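Local structure of surface layer protein (Geobacillus stearothermophilus, 4UJ8) at residues T215-L220 with P230-V235. The protein binds calcium ions and probably self-assembles into the crystalline surface layer that coats the bacterial cell, this piece covering domains 6 and 7. Sequence-based numbering, arbitrary orientation.
Sequences TVTLTL and PIAITV
CG of L218 lies anti to its own carbonyl carbon (chi1 -64°), and CG2 of V235 does likewise. This brings L218 CD1 to 3.9 Å from V235 CG2, the two side chains crossing at a slant. On the other face, with CG2 anti to the backbone nitrogen (chi1 of T217 -64°), the methyls of T217, T219 and T234 turn to the partner strand. T217 CG2 leans on A232 CB at 3.9 Å, T219 CG2 reaches P230 CB, and T234 CG2 meets T215 CG2 at 3.6 Å. The side chains project from the two faces of an antiparallel hairpin, strand 214-222 with strand 231-237, the middle pair of a four-stranded mixed sheet. Three hydrogen-bonded pairs, V216 with V235, L218 with I233 and L220 with I231, each exchange two backbone bonds. I233 N to L218 O spans 2.7 Å and is nearly straight at 172°. L218 and L220 also pack on strand 179-184, while I231 touches strand 123-126. Chemically, then, the hairpin is two-sided: V216, L218, L220, I231, I233 and V235 bury an aliphatic face, whereas T217, T219, A232 and T234 form the partly exposed one, and the paired backbone bonds satisfy the polar groups of the buried residues between the strands.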
loop_
_atom_site.group_PDB
_atom_site.type_symbol
_atom_site.label_atom_id
_atom_site.label_comp_id
_atom_site.label_asym_id
_atom_site.label_seq_id
_atom_site.Cartn_x
_atom_site.Cartn_y
_atom_site.Cartn_z
ATOM N N THR A 215 -6.051 37.723 7.816
ATOM C CA THR A 215 -5.433 36.712 8.650
ATOM C C THR A 215 -6.476 35.689 9.013
ATOM O O THR A 215 -7.569 36.041 9.462
ATOM C CB THR A 215 -4.818 37.332 9.921
ATOM O OG1 THR A 215 -3.782 38.245 9.537
ATOM C CG2 THR A 215 -4.227 36.252 10.823
ATOM N N VAL A 216 -6.146 34.419 8.802
ATOM C CA VAL A 216 -7.056 33.332 9.123
ATOM C C VAL A 216 -6.339 32.245 9.888
ATOM O O VAL A 216 -5.115 32.176 9.891
ATOM C CB VAL A 216 -7.675 32.692 7.865
ATOM C CG1 VAL A 216 -8.614 33.646 7.179
ATOM C CG2 VAL A 216 -6.585 32.222 6.899
ATOM N N THR A 217 -7.123 31.392 10.536
ATOM C CA THR A 217 -6.603 30.160 11.101
ATOM C C THR A 217 -7.050 29.040 10.197
ATOM O O THR A 217 -8.240 28.907 9.926
ATOM C CB THR A 217 -7.118 29.915 12.521
ATOM O OG1 THR A 217 -6.635 30.959 13.368
ATOM C CG2 THR A 217 -6.641 28.562 13.046
ATOM N N LEU A 218 -6.090 28.257 9.701
ATOM C CA LEU A 218 -6.394 27.068 8.931
ATOM C C LEU A 218 -6.240 25.847 9.825
ATOM O O LEU A 218 -5.193 25.649 10.441
ATOM C CB LEU A 218 -5.476 26.954 7.710
ATOM C CG LEU A 218 -5.609 28.051 6.647
ATOM C CD1 LEU A 218 -4.787 27.710 5.404
ATOM C CD2 LEU A 218 -7.066 28.260 6.266
ATOM N N THR A 219 -7.293 25.047 9.911
ATOM C CA THR A 219 -7.253 23.827 10.707
ATOM C C THR A 219 -7.284 22.622 9.782
ATOM O O THR A 219 -8.254 22.389 9.050
ATOM C CB THR A 219 -8.423 23.737 11.707
ATOM O OG1 THR A 219 -8.489 24.941 12.474
ATOM C CG2 THR A 219 -8.239 22.552 12.652
ATOM N N LEU A 220 -6.198 21.866 9.816
ATOM C CA LEU A 220 -6.100 20.625 9.063
ATOM C C LEU A 220 -6.750 19.503 9.852
ATOM O O LEU A 220 -6.449 19.336 11.030
ATOM C CB LEU A 220 -4.636 20.285 8.778
ATOM C CG LEU A 220 -3.859 21.082 7.729
ATOM C CD1 LEU A 220 -3.739 22.566 8.067
ATOM C CD2 LEU A 220 -2.478 20.458 7.568
ATOM N N PRO A 230 -6.258 17.297 14.949
ATOM C CA PRO A 230 -6.251 18.472 14.069
ATOM C C PRO A 230 -5.063 19.382 14.331
ATOM O O PRO A 230 -4.604 19.490 15.464
ATOM C CB PRO A 230 -7.561 19.182 14.417
ATOM C CG PRO A 230 -8.459 18.076 14.869
ATOM C CD PRO A 230 -7.554 17.142 15.635
ATOM N N ILE A 231 -4.574 20.029 13.278
ATOM C CA ILE A 231 -3.457 20.952 13.402
ATOM C C ILE A 231 -3.919 22.320 12.924
ATOM O O ILE A 231 -4.427 22.443 11.807
ATOM C CB ILE A 231 -2.234 20.505 12.562
ATOM C CG1 ILE A 231 -1.747 19.123 13.010
ATOM C CG2 ILE A 231 -1.110 21.518 12.667
ATOM C CD1 ILE A 231 -0.539 18.614 12.209
ATOM N N ALA A 232 -3.778 23.332 13.773
ATOM C CA ALA A 232 -4.187 24.687 13.413
ATOM C C ALA A 232 -2.975 25.565 13.144
ATOM O O ALA A 232 -2.055 25.660 13.962
ATOM C CB ALA A 232 -5.044 25.305 14.523
ATOM N N ILE A 233 -2.996 26.222 11.991
ATOM C CA ILE A 233 -1.957 27.165 11.614
ATOM C C ILE A 233 -2.588 28.506 11.223
ATOM O O ILE A 233 -3.497 28.559 10.391
ATOM C CB ILE A 233 -1.118 26.629 10.441
ATOM C CG1 ILE A 233 -0.462 25.297 10.825
ATOM C CG2 ILE A 233 -0.064 27.650 10.036
ATOM C CD1 ILE A 233 0.083 24.497 9.638
ATOM N N THR A 234 -2.107 29.577 11.847
ATOM C CA THR A 234 -2.531 30.927 11.504
ATOM C C THR A 234 -1.759 31.401 10.278
ATOM O O THR A 234 -0.536 31.269 10.225
ATOM C CB THR A 234 -2.305 31.907 12.669
ATOM O OG1 THR A 234 -3.026 31.455 13.824
ATOM C CG2 THR A 234 -2.771 33.313 12.294
ATOM N N VAL A 235 -2.475 31.941 9.299
ATOM C CA VAL A 235 -1.856 32.417 8.069
ATOM C C VAL A 235 -2.107 33.909 7.921
ATOM O O VAL A 235 -3.255 34.332 7.871
ATOM C CB VAL A 235 -2.410 31.698 6.822
ATOM C CG1 VAL A 235 -1.740 32.245 5.557
ATOM C CG2 VAL A 235 -2.213 30.173 6.924
#